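Local coordinates for protein endo-b-1,4-glucanase (Nasutitermes takasagoensis, PDB 1KS8) that probably hydrolyses internal beta-1,4-glucosidic linkages in cellulose, as a family 9 endoglucanase of the termite with an (alpha/alpha)6 catalytic domain, at residues N111-D123 and T134-R146. Residues are numbered along the deposited sequence; the frame is centred on the assembly and turned at random.
Sequences NEFYGQVGQGDAD and TMARPAYKIDTSR
Phe113–Val117 and Ala139–Ile142 pair as antiparallel strands in a small sheet of this mostly helical domain, with 139-142 at its edge. Phe113 and Ile142 exchange two nearly straight backbone bonds, Ile142 N to Phe113 O being 2.8 Å. Beyond them the register slips: Gly115 N bonds to Tyr140 O at 2.8 Å, and Gln116 N reaches the same oxygen weakly. On one face, Lys141 lays CB over the centre of the Tyr114 ring, 3.7 Å from its centroid, a CH-pi contact; its CG sits between backbone N and carbonyl carbon (chi1 67°), running the chain alongside the ring toward the hydroxyl, which is hydrogen-bonded to Asp43 N. Ala139 CB meets Tyr114 CD2 at 3.6 Å. A leucine at Tyr114 would probably deprive Lys141 of its aromatic platform and Asp43 N of its hydroxyl partner. On the other face, the Gln116 amide stands nearly perpendicular to Tyr140 at the ring's edge, held by NE2, which bonds Gly118 O at 2.9 Å and also Asp201 OD1. Farther along, Asp123 OD1 meets the Arg137 guanidinium edge in a long salt bridge, 3.5 Å to NH1, bridged also by a water; Asp123 OD2 accepts from Phe58 N, and Asp40 pairs with Arg137 NE. Gly115 and Gln116, both set against Tyr140, form a classic beta bulge in the small sheet accompanying the helices of this (alpha/alpha)6 domain.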
# COMPACT_ATOMS: atom_id res chain seq x y z
N ASN A 111 -23.98 -4.63 -1.02
CA ASN A 111 -23.60 -3.92 -2.23
C ASN A 111 -23.39 -2.43 -2.01
O ASN A 111 -23.72 -1.61 -2.86
CB ASN A 111 -24.64 -4.15 -3.33
CG ASN A 111 -24.72 -5.59 -3.77
OD1 ASN A 111 -23.71 -6.18 -4.16
ND2 ASN A 111 -25.91 -6.17 -3.71
N GLU A 112 -22.85 -2.08 -0.85
CA GLU A 112 -22.58 -0.68 -0.51
C GLU A 112 -21.23 -0.65 0.18
O GLU A 112 -20.95 -1.46 1.05
CB GLU A 112 -23.65 -0.12 0.42
CG GLU A 112 -23.51 1.38 0.66
CD GLU A 112 -24.65 1.96 1.48
OE1 GLU A 112 -24.60 1.86 2.73
OE2 GLU A 112 -25.60 2.49 0.87
N PHE A 113 -20.39 0.30 -0.22
CA PHE A 113 -19.06 0.39 0.36
C PHE A 113 -18.55 1.82 0.43
O PHE A 113 -18.54 2.53 -0.58
CB PHE A 113 -18.08 -0.46 -0.45
CG PHE A 113 -16.71 -0.54 0.15
CD1 PHE A 113 -16.50 -1.30 1.29
CD2 PHE A 113 -15.65 0.16 -0.40
CE1 PHE A 113 -15.24 -1.36 1.88
CE2 PHE A 113 -14.38 0.11 0.18
CZ PHE A 113 -14.18 -0.65 1.33
N TYR A 114 -18.14 2.26 1.62
CA TYR A 114 -17.61 3.60 1.75
C TYR A 114 -16.15 3.60 1.32
O TYR A 114 -15.33 2.86 1.85
CB TYR A 114 -17.77 4.11 3.19
CG TYR A 114 -19.16 4.63 3.44
CD1 TYR A 114 -20.21 3.76 3.73
CD2 TYR A 114 -19.44 5.99 3.32
CE1 TYR A 114 -21.52 4.24 3.88
CE2 TYR A 114 -20.74 6.47 3.47
CZ TYR A 114 -21.77 5.59 3.75
OH TYR A 114 -23.05 6.08 3.87
N GLY A 115 -15.85 4.44 0.33
CA GLY A 115 -14.50 4.51 -0.20
C GLY A 115 -13.69 5.72 0.21
O GLY A 115 -12.54 5.86 -0.21
N GLN A 116 -14.26 6.61 1.01
CA GLN A 116 -13.52 7.78 1.43
C GLN A 116 -14.13 8.47 2.64
O GLN A 116 -15.35 8.53 2.77
CB GLN A 116 -13.44 8.79 0.28
CG GLN A 116 -12.36 9.86 0.44
CD GLN A 116 -12.24 10.75 -0.78
OE1 GLN A 116 -12.16 10.26 -1.91
NE2 GLN A 116 -12.22 12.06 -0.57
N VAL A 117 -13.27 8.97 3.52
CA VAL A 117 -13.71 9.76 4.66
C VAL A 117 -12.77 10.96 4.64
O VAL A 117 -11.54 10.80 4.68
CB VAL A 117 -13.58 9.04 6.01
CG1 VAL A 117 -14.04 9.97 7.13
CG2 VAL A 117 -14.45 7.78 6.01
N GLY A 118 -13.36 12.15 4.56
CA GLY A 118 -12.59 13.38 4.48
C GLY A 118 -12.62 13.84 3.03
O GLY A 118 -12.58 13.03 2.11
N GLN A 119 -12.74 15.15 2.83
CA GLN A 119 -12.75 15.70 1.48
C GLN A 119 -11.34 16.22 1.20
O GLN A 119 -10.72 16.82 2.07
CB GLN A 119 -13.74 16.86 1.35
CG GLN A 119 -13.78 17.42 -0.06
CD GLN A 119 -14.16 18.88 -0.13
OE1 GLN A 119 -13.60 19.71 0.58
NE2 GLN A 119 -15.10 19.21 -1.01
N GLY A 120 -10.85 16.00 -0.02
CA GLY A 120 -9.52 16.46 -0.35
C GLY A 120 -9.22 17.91 -0.01
O GLY A 120 -8.24 18.20 0.67
N ASP A 121 -10.07 18.82 -0.47
CA ASP A 121 -9.81 20.24 -0.21
C ASP A 121 -9.89 20.66 1.25
O ASP A 121 -9.00 21.34 1.75
CB ASP A 121 -10.74 21.11 -1.05
CG ASP A 121 -10.42 21.04 -2.53
OD1 ASP A 121 -9.38 20.44 -2.88
OD2 ASP A 121 -11.21 21.58 -3.34
N ALA A 122 -10.96 20.27 1.94
CA ALA A 122 -11.12 20.65 3.33
C ALA A 122 -10.00 20.08 4.18
O ALA A 122 -9.49 20.74 5.09
CB ALA A 122 -12.47 20.17 3.86
N ASP A 123 -9.61 18.85 3.89
CA ASP A 123 -8.54 18.20 4.63
C ASP A 123 -7.19 18.86 4.37
O ASP A 123 -6.47 19.22 5.30
CB ASP A 123 -8.45 16.72 4.26
CG ASP A 123 -7.51 15.95 5.16
OD1 ASP A 123 -7.94 15.54 6.25
OD2 ASP A 123 -6.34 15.78 4.78
N THR A 134 -11.12 20.23 12.93
CA THR A 134 -12.45 20.70 13.31
C THR A 134 -13.36 20.82 12.09
O THR A 134 -14.53 21.16 12.22
CB THR A 134 -12.39 22.08 14.00
OG1 THR A 134 -11.91 23.06 13.08
CG2 THR A 134 -11.48 22.03 15.22
N MET A 135 -12.82 20.54 10.90
CA MET A 135 -13.61 20.64 9.68
C MET A 135 -14.45 19.39 9.47
O MET A 135 -14.14 18.32 9.98
CB MET A 135 -12.71 20.86 8.46
CG MET A 135 -12.06 19.59 7.89
SD MET A 135 -10.85 18.80 8.98
CE MET A 135 -9.41 19.83 8.66
N ALA A 136 -15.54 19.55 8.72
CA ALA A 136 -16.42 18.43 8.42
C ALA A 136 -15.64 17.40 7.62
O ALA A 136 -14.81 17.75 6.78
CB ALA A 136 -17.64 18.90 7.64
N ARG A 137 -15.92 16.13 7.88
CA ARG A 137 -15.27 15.03 7.18
C ARG A 137 -16.34 14.17 6.52
O ARG A 137 -16.81 13.18 7.09
CB ARG A 137 -14.41 14.21 8.14
CG ARG A 137 -13.09 14.90 8.47
CD ARG A 137 -12.34 14.25 9.62
NE ARG A 137 -11.91 12.88 9.35
CZ ARG A 137 -10.90 12.54 8.54
NH1 ARG A 137 -10.20 13.47 7.90
NH2 ARG A 137 -10.57 11.26 8.40
N PRO A 138 -16.74 14.55 5.30
CA PRO A 138 -17.76 13.79 4.57
C PRO A 138 -17.29 12.39 4.25
O PRO A 138 -16.08 12.14 4.11
CB PRO A 138 -17.97 14.62 3.29
CG PRO A 138 -17.54 16.00 3.69
CD PRO A 138 -16.33 15.74 4.55
N ALA A 139 -18.23 11.46 4.15
CA ALA A 139 -17.93 10.08 3.81
C ALA A 139 -18.60 9.83 2.47
O ALA A 139 -19.77 10.18 2.28
CB ALA A 139 -18.47 9.14 4.87
N TYR A 140 -17.86 9.23 1.54
CA TYR A 140 -18.39 8.95 0.21
C TYR A 140 -18.42 7.44 -0.02
O TYR A 140 -17.52 6.72 0.40
CB TYR A 140 -17.50 9.61 -0.84
CG TYR A 140 -17.31 11.10 -0.65
CD1 TYR A 140 -18.40 11.97 -0.58
CD2 TYR A 140 -16.03 11.66 -0.57
CE1 TYR A 140 -18.22 13.35 -0.43
CE2 TYR A 140 -15.84 13.03 -0.43
CZ TYR A 140 -16.94 13.87 -0.36
OH TYR A 140 -16.75 15.22 -0.23
N LYS A 141 -19.46 6.98 -0.72
CA LYS A 141 -19.61 5.56 -0.97
C LYS A 141 -19.94 5.21 -2.41
O LYS A 141 -20.31 6.07 -3.22
CB LYS A 141 -20.74 5.01 -0.09
CG LYS A 141 -22.11 5.56 -0.47
CD LYS A 141 -23.21 5.00 0.43
CE LYS A 141 -24.59 5.36 -0.09
NZ LYS A 141 -24.79 6.83 -0.21
N ILE A 142 -19.78 3.93 -2.72
CA ILE A 142 -20.16 3.40 -4.02
C ILE A 142 -21.31 2.46 -3.67
O ILE A 142 -21.40 1.95 -2.55
CB ILE A 142 -19.02 2.61 -4.72
CG1 ILE A 142 -18.40 1.57 -3.78
CG2 ILE A 142 -17.96 3.57 -5.24
CD1 ILE A 142 -17.40 0.65 -4.46
N ASP A 143 -22.22 2.27 -4.62
CA ASP A 143 -23.36 1.39 -4.42
C ASP A 143 -23.84 0.90 -5.78
O ASP A 143 -23.16 1.10 -6.78
CB ASP A 143 -24.49 2.10 -3.66
CG ASP A 143 -24.84 3.46 -4.24
OD1 ASP A 143 -24.87 3.59 -5.48
OD2 ASP A 143 -25.10 4.39 -3.45
N THR A 144 -25.01 0.26 -5.83
CA THR A 144 -25.50 -0.26 -7.10
C THR A 144 -25.78 0.80 -8.16
O THR A 144 -25.69 0.52 -9.35
CB THR A 144 -26.77 -1.11 -6.90
OG1 THR A 144 -27.78 -0.34 -6.25
CG2 THR A 144 -26.45 -2.34 -6.06
N SER A 145 -26.09 2.03 -7.74
CA SER A 145 -26.37 3.10 -8.69
C SER A 145 -25.10 3.85 -9.08
O SER A 145 -25.02 4.45 -10.15
CB SER A 145 -27.39 4.08 -8.10
OG SER A 145 -26.88 4.73 -6.95
N ARG A 146 -24.11 3.81 -8.20
CA ARG A 146 -22.82 4.47 -8.41
C ARG A 146 -21.76 3.43 -8.05
O ARG A 146 -21.22 3.45 -6.94
CB ARG A 146 -22.69 5.68 -7.50
CG ARG A 146 -23.69 6.79 -7.79
CD ARG A 146 -23.66 7.84 -6.68
NE ARG A 146 -24.34 9.07 -7.07
CZ ARG A 146 -23.90 9.91 -8.01
NH1 ARG A 146 -22.77 9.64 -8.66
NH2 ARG A 146 -24.58 11.01 -8.29
O HOH W 1 -26.28 -0.55 -3.17
O HOH W 2 -12.61 16.71 5.27
O HOH W 3 -10.38 16.21 6.97